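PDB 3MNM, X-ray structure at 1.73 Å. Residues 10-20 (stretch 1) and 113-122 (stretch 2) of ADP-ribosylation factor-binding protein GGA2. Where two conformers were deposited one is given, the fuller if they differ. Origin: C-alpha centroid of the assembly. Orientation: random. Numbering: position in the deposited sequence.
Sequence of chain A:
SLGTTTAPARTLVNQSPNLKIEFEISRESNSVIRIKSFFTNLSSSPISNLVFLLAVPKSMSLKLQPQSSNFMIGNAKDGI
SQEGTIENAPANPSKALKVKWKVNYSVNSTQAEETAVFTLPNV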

ATOM      1  N   ARG A  10       7.464   5.798   8.219  1.00 29.89           N
ATOM      2  CA  ARG A  10       6.881   5.418   6.935  1.00 25.88           C
ATOM      3  C   ARG A  10       7.967   5.012   5.972  1.00 29.58           C
ATOM      4  O   ARG A  10       8.997   5.680   5.861  1.00 32.11           O
ATOM      5  CB  ARG A  10       6.118   6.583   6.318  1.00 27.88           C
ATOM      6  CG  ARG A  10       4.980   7.102   7.163  1.00 30.80           C
ATOM      7  CD  ARG A  10       3.672   6.576   6.653  1.00 23.65           C
ATOM      8  NE  ARG A  10       2.570   6.968   7.518  1.00 27.69           N
ATOM      9  CZ  ARG A  10       1.585   7.781   7.151  1.00 22.00           C
ATOM     10  NH1 ARG A  10       1.560   8.300   5.927  1.00 17.99           N
ATOM     11  NH2 ARG A  10       0.631   8.073   8.019  1.00 19.45           N
ATOM     12  N   THR A  11       7.737   3.917   5.264  1.00 22.29           N
ATOM     13  CA  THR A  11       8.583   3.577   4.142  1.00 20.32           C
ATOM     14  C   THR A  11       7.868   3.989   2.869  1.00 25.27           C
ATOM     15  O   THR A  11       6.675   3.696   2.691  1.00 20.69           O
ATOM     16  CB  THR A  11       8.891   2.064   4.097  1.00 26.66           C
ATOM     17  OG1 THR A  11       9.386   1.636   5.376  1.00 34.03           O
ATOM     18  CG2 THR A  11       9.925   1.773   3.038  1.00 28.65           C
ATOM     19  N   LEU A  12       8.581   4.689   1.992  1.00 18.19           N
ATOM     20  CA  LEU A  12       8.009   5.077   0.710  0.60 18.03           C
ATOM     21  C   LEU A  12       8.000   3.875  -0.219  1.00 20.77           C
ATOM     22  O   LEU A  12       9.013   3.190  -0.390  1.00 21.71           O
ATOM     23  CB  LEU A  12       8.767   6.239   0.063  0.60 19.38           C
ATOM     24  CG  LEU A  12       8.178   6.658  -1.286  0.60 19.54           C
ATOM     25  CD1 LEU A  12       6.815   7.325  -1.096  0.60 21.04           C
ATOM     26  CD2 LEU A  12       9.116   7.565  -2.085  0.60 24.81           C
ATOM     27  N   VAL A  13       6.838   3.606  -0.801  1.00 15.47           N
ATOM     28  CA  VAL A  13       6.682   2.514  -1.742  1.00 13.00           C
ATOM     29  C   VAL A  13       6.712   3.061  -3.155  1.00 16.25           C
ATOM     30  O   VAL A  13       7.422   2.549  -4.006  1.00 16.48           O
ATOM     31  CB  VAL A  13       5.348   1.750  -1.515  1.00 12.96           C
ATOM     32  CG1 VAL A  13       5.166   0.671  -2.570  1.00 12.54           C
ATOM     33  CG2 VAL A  13       5.321   1.146  -0.103  1.00 14.09           C
ATOM     34  N   ASN A  14       5.917   4.095  -3.421  1.00 12.45           N
ATOM     35  CA  ASN A  14       5.911   4.701  -4.741  1.00 12.03           C
ATOM     36  C   ASN A  14       5.339   6.103  -4.710  1.00 21.16           C
ATOM     37  O   ASN A  14       4.482   6.414  -3.885  1.00 17.90           O
ATOM     38  CB  ASN A  14       5.097   3.861  -5.723  1.00 13.37           C
ATOM     39  CG  ASN A  14       5.456   4.150  -7.164  1.00 21.03           C
ATOM     40  OD1 ASN A  14       6.570   3.868  -7.591  1.00 24.22           O
ATOM     41  ND2 ASN A  14       4.513   4.715  -7.923  1.00 15.37           N
ATOM     42  N   GLN A  15       5.820   6.946  -5.615  1.00 15.57           N
ATOM     43  CA  GLN A  15       5.202   8.243  -5.847  1.00 16.92           C
ATOM     44  C   GLN A  15       5.077   8.465  -7.339  1.00 18.52           C
ATOM     45  O   GLN A  15       6.067   8.429  -8.068  1.00 18.87           O
ATOM     46  CB  GLN A  15       6.000   9.357  -5.181  1.00 16.35           C
ATOM     47  CG  GLN A  15       5.520  10.748  -5.538  1.00 19.06           C
ATOM     48  CD  GLN A  15       6.059  11.800  -4.596  1.00 28.44           C
ATOM     49  OE1 GLN A  15       6.426  11.500  -3.454  1.00 32.09           O
ATOM     50  NE2 GLN A  15       6.107  13.046  -5.067  1.00 32.82           N
ATOM     51  N   SER A  16       3.848   8.671  -7.802  1.00 15.03           N
ATOM     52  CA  SER A  16       3.594   8.920  -9.197  1.00 13.81           C
ATOM     53  C   SER A  16       3.125  10.369  -9.324  1.00 14.95           C
ATOM     54  O   SER A  16       3.126  11.098  -8.333  1.00 18.71           O
ATOM     55  CB  SER A  16       2.528   7.952  -9.719  1.00 17.19           C
ATOM     56  OG  SER A  16       1.237   8.338  -9.258  1.00 17.18           O
ATOM     57  N   PRO A  17       2.739  10.790 -10.533  1.00 15.07           N
ATOM     58  CA  PRO A  17       2.215  12.155 -10.678  1.00 17.43           C
ATOM     59  C   PRO A  17       0.951  12.363  -9.846  1.00 23.38           C
ATOM     60  O   PRO A  17       0.660  13.492  -9.450  1.00 19.13           O
ATOM     61  CB  PRO A  17       1.873  12.245 -12.166  1.00 20.51           C
ATOM     62  CG  PRO A  17       2.772  11.213 -12.828  1.00 22.12           C
ATOM     63  CD  PRO A  17       2.874  10.100 -11.828  1.00 17.28           C
ATOM     64  N   ASN A  18       0.212  11.289  -9.579  1.00 15.58           N
ATOM     65  CA  ASN A  18      -1.089  11.426  -8.903  1.00 14.03           C
ATOM     66  C   ASN A  18      -1.153  10.856  -7.492  1.00 17.37           C
ATOM     67  O   ASN A  18      -2.027  11.240  -6.718  1.00 15.97           O
ATOM     68  CB  ASN A  18      -2.184  10.729  -9.703  1.00 15.93           C
ATOM     69  CG  ASN A  18      -2.241  11.180 -11.136  1.00 24.18           C
ATOM     70  OD1 ASN A  18      -2.263  12.374 -11.419  1.00 24.84           O
ATOM     71  ND2 ASN A  18      -2.293  10.217 -12.057  1.00 29.57           N
ATOM     72  N   LEU A  19      -0.267   9.914  -7.164  1.00 13.72           N
ATOM     73  CA  LEU A  19      -0.498   9.059  -6.006  1.00 11.59           C
ATOM     74  C   LEU A  19       0.786   8.705  -5.277  1.00 15.55           C
ATOM     75  O   LEU A  19       1.763   8.258  -5.890  1.00 16.64           O
ATOM     76  CB  LEU A  19      -1.206   7.758  -6.433  1.00 10.70           C
ATOM     77  CG  LEU A  19      -1.572   6.767  -5.318  1.00 11.91           C
ATOM     78  CD1 LEU A  19      -2.678   7.344  -4.415  1.00 16.31           C
ATOM     79  CD2 LEU A  19      -2.005   5.405  -5.875  1.00 11.64           C
ATOM     80  N   LYS A  20       0.760   8.892  -3.970  1.00 11.92           N
ATOM     81  CA  LYS A  20       1.865   8.493  -3.111  1.00 14.16           C
ATOM     82  C   LYS A  20       1.438   7.299  -2.258  1.00 18.14           C
ATOM     83  O   LYS A  20       0.393   7.335  -1.618  1.00 15.27           O
ATOM     84  CB  LYS A  20       2.292   9.669  -2.232  1.00 16.22           C
ATOM     85  CG  LYS A  20       3.355   9.342  -1.191  1.00 21.01           C
ATOM     86  CD  LYS A  20       3.532  10.540  -0.252  1.00 25.14           C
ATOM     87  CE  LYS A  20       4.982  10.902  -0.012  1.00 40.39           C
ATOM     88  NZ  LYS A  20       5.078  12.133   0.850  1.00 37.07           N
ATOM     89  N   GLU A 113      -2.959   3.269 -13.658  1.00 12.86           N
ATOM     90  CA  GLU A 113      -2.504   2.020 -13.082  1.00 13.93           C
ATOM     91  C   GLU A 113      -1.017   2.184 -12.765  1.00 18.15           C
ATOM     92  O   GLU A 113      -0.273   2.795 -13.531  1.00 18.33           O
ATOM     93  CB  GLU A 113      -2.701   0.882 -14.079  1.00 17.68           C
ATOM     94  CG  GLU A 113      -2.316  -0.491 -13.562  1.00 18.23           C
ATOM     95  CD  GLU A 113      -2.408  -1.532 -14.650  1.00 33.35           C
ATOM     96  OE1 GLU A 113      -1.414  -1.700 -15.393  1.00 30.34           O
ATOM     97  OE2 GLU A 113      -3.476  -2.158 -14.784  1.00 28.54           O
ATOM     98  N   GLU A 114      -0.609   1.698 -11.603  1.00 14.63           N
ATOM     99  CA  GLU A 114       0.808   1.657 -11.250  1.00 12.08           C
ATOM    100  C   GLU A 114       1.083   0.294 -10.641  1.00 13.68           C
ATOM    101  O   GLU A 114       0.233  -0.264  -9.963  1.00 11.69           O
ATOM    102  CB  GLU A 114       1.145   2.773 -10.261  1.00 16.36           C
ATOM    103  CG  GLU A 114       0.935   4.163 -10.853  1.00 20.60           C
ATOM    104  CD  GLU A 114       0.359   5.162  -9.862  1.00 16.91           C
ATOM    105  OE1 GLU A 114       0.276   4.851  -8.665  1.00 18.61           O
ATOM    106  OE2 GLU A 114      -0.004   6.264 -10.295  1.00 18.81           O
ATOM    107  N   THR A 115       2.265  -0.262 -10.911  1.00 10.80           N
ATOM    108  CA  THR A 115       2.616  -1.558 -10.355  1.00 10.84           C
ATOM    109  C   THR A 115       4.116  -1.605 -10.090  1.00 11.51           C
ATOM    110  O   THR A 115       4.885  -0.874 -10.729  1.00 13.52           O
ATOM    111  CB  THR A 115       2.308  -2.711 -11.348  1.00 19.50           C
ATOM    112  OG1 THR A 115       3.332  -2.750 -12.354  1.00 16.78           O
ATOM    113  CG2 THR A 115       0.968  -2.539 -12.021  1.00 19.91           C
ATOM    114  N   ALA A 116       4.522  -2.424  -9.123  1.00 11.72           N
ATOM    115  CA  ALA A 116       5.952  -2.699  -8.880  1.00 14.75           C
ATOM    116  C   ALA A 116       6.164  -3.900  -7.978  1.00 24.47           C
ATOM    117  O   ALA A 116       5.220  -4.469  -7.430  1.00 17.26           O
ATOM    118  CB  ALA A 116       6.640  -1.510  -8.250  1.00 13.30           C
ATOM    119  N   VAL A 117       7.443  -4.249  -7.822  1.00 26.34           N
ATOM    120  CA  VAL A 117       7.930  -5.165  -6.796  1.00 34.26           C
ATOM    121  C   VAL A 117       8.651  -4.384  -5.682  1.00 30.20           C
ATOM    122  O   VAL A 117       9.560  -3.589  -5.957  1.00 37.67           O
ATOM    123  CB  VAL A 117       8.914  -6.157  -7.414  1.00 31.08           C
ATOM    124  CG1 VAL A 117       8.159  -7.235  -8.189  1.00 27.59           C
ATOM    125  CG2 VAL A 117       9.890  -5.407  -8.333  1.00 24.48           C
ATOM    126  N   PHE A 118       8.250  -4.603  -4.430  1.00 21.76           N
ATOM    127  CA  PHE A 118       8.776  -3.824  -3.301  1.00 26.56           C
ATOM    128  C   PHE A 118       9.432  -4.686  -2.215  1.00 30.64           C
ATOM    129  O   PHE A 118       8.828  -5.628  -1.696  1.00 29.35           O
ATOM    130  CB  PHE A 118       7.672  -2.944  -2.683  1.00 28.28           C
ATOM    131  CG  PHE A 118       8.098  -2.215  -1.432  1.00 24.18           C
ATOM    132  CD1 PHE A 118       8.761  -0.997  -1.511  1.00 27.68           C
ATOM    133  CD2 PHE A 118       7.834  -2.746  -0.176  1.00 27.96           C
ATOM    134  CE1 PHE A 118       9.153  -0.326  -0.361  1.00 28.67           C
ATOM    135  CE2 PHE A 118       8.228  -2.084   0.979  1.00 29.44           C
ATOM    136  CZ  PHE A 118       8.884  -0.872   0.888  1.00 31.57           C
ATOM    137  N   THR A 119      10.672  -4.346  -1.869  1.00 31.11           N
ATOM    138  CA  THR A 119      11.409  -5.074  -0.840  1.00 27.32           C
ATOM    139  C   THR A 119      11.261  -4.409   0.526  1.00 28.55           C
ATOM    140  O   THR A 119      11.642  -3.257   0.713  1.00 30.38           O
ATOM    141  CB  THR A 119      12.900  -5.219  -1.211  1.00 34.17           C
ATOM    142  OG1 THR A 119      13.021  -6.055  -2.370  1.00 28.60           O
ATOM    143  CG2 THR A 119      13.675  -5.854  -0.055  1.00 39.47           C
ATOM    144  N   LEU A 120      10.692  -5.142   1.476  1.00 28.65           N
ATOM    145  CA  LEU A 120      10.459  -4.607   2.808  1.00 29.86           C
ATOM    146  C   LEU A 120      11.769  -4.366   3.546  1.00 42.11           C
ATOM    147  O   LEU A 120      12.726  -5.129   3.388  1.00 40.19           O
ATOM    148  CB  LEU A 120       9.571  -5.545   3.633  1.00 30.94           C
ATOM    149  CG  LEU A 120       8.053  -5.371   3.517  1.00 34.58           C
ATOM    150  CD1 LEU A 120       7.595  -5.533   2.081  1.00 38.47           C
ATOM    151  CD2 LEU A 120       7.323  -6.348   4.435  1.00 38.15           C
ATOM    152  N   PRO A 121      11.817  -3.296   4.352  1.00 39.61           N
ATOM    153  CA  PRO A 121      12.953  -3.112   5.256  1.00 44.06           C
ATOM    154  C   PRO A 121      12.954  -4.237   6.275  1.00 49.46           C
ATOM    155  O   PRO A 121      11.898  -4.786   6.595  1.00 41.23           O
ATOM    156  CB  PRO A 121      12.645  -1.779   5.947  1.00 39.13           C
ATOM    157  CG  PRO A 121      11.173  -1.599   5.807  1.00 38.89           C
ATOM    158  CD  PRO A 121      10.820  -2.222   4.486  1.00 35.92           C
ATOM    159  N   ASN A 122      14.128  -4.584   6.780  1.00 53.85           N
ATOM    160  CA  ASN A 122      14.210  -5.648   7.763  1.00 54.14           C
ATOM    161  C   ASN A 122      13.622  -5.193   9.092  1.00 52.17           C
ATOM    162  O   ASN A 122      14.072  -4.207   9.680  1.00 57.44           O
ATOM    163  CB  ASN A 122      15.657  -6.116   7.926  1.00 62.63           C
ATOM    164  CG  ASN A 122      16.272  -6.572   6.613  1.00 66.55           C
ATOM    165  OD1 ASN A 122      15.784  -7.508   5.973  1.00 67.37           O
ATOM    166  ND2 ASN A 122      17.346  -5.906   6.201  1.00 70.99           N
TER
HETATM  167  O   HOH W   1       2.107   5.578  -6.612  1.00 17.92           O
HETATM  168  O   HOH W   2       5.855   1.799 -10.171  1.00 21.91           O

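This contact has two centres, one polar and one apolar, and most of its logic lies in how a few side chains are turned. No direct backbone hydrogen bond joins the two stretches; side chains and two waters do the work.

The polar centre is Glu114. Its CA-to-CB bond points toward stretch 1, and chi1 is m (-63°), but chi2 sits at 142°, between wells. Along this path the carboxylate reaches Ser16, whose OG donates to Glu114 OE2 at a short 2.6 Å. OE2 is also hydrogen-bonded elsewhere in the structure, and the carboxylate with the off-well chi2 is thus held by more than the serine.

Ser16 is turned to match. With chi1 at p (75°), its hydroxyl gives its one proton to Glu114 and accepts two backbone amides from the turn that follows: Asn18 N lies 3.1 Å from Ser16 OG, and Leu19 N lies 3.0 Å from Ser16 OG, the latter with the more bent N-H...acceptor angle, 135° against 150°. The turn is closed in the other direction by Ser16 N donating to Leu19 O at 2.9 Å. A single small hydroxyl thus ties the fold of its own loop to the neighbouring strand. The rule is economical: a group that accepts from its own turn still has a proton to spend across the contact.

The other carboxylate oxygen is served by water. Asn14 ND2 is 4.3 Å from Glu114 OE1, too far for a direct bond, and water 1 fills the gap, accepting from Asn14 ND2 at 2.9 Å and donating to Glu114 OE1 at 2.8 Å and to Leu19 O at 2.8 Å. Asn14, chi1 t (-159°) and chi2 66°, therefore directs its amide nitrogen to this water, while its OD1 receives a weak bond of 3.4 Å from water 2, which also donates to Thr115 O at 2.9 Å. Both ends of the amide thus reach stretch 2 through water. Leu19, in the common t/p rotamer, brings CD2 to 3.6 Å from Glu114 OE1, so the carboxylate has a methyl beside it as well as its polar partners.

The apolar centre is Phe118, with chi1 t (174°) and chi2 85°, its ring reaching across to stretch 1. Val13 covers one face: its CG2 stands 4.2 Å from the centroid of the Phe118 ring, just 12° off the normal, a CH-pi contact. Although its CA-to-CB bond runs sideways, chi1 near 176° leaves both methyls in reach, and Val13 CG1 packs 4.1 Å from Phe118 CD1. Thr11, chi1 m (-52°), meets the ring at its edge, with CG2 3.6 Å from Phe118 CZ. The same rotamer sets its OG1 3.7 Å from Pro121 CG, so Thr11 bridges the aromatic ring and the proline. Leu12 turns its CA-to-CB bond away and contributes its carbonyl, Leu12 O lying 3.5 Å from Phe118 CE1.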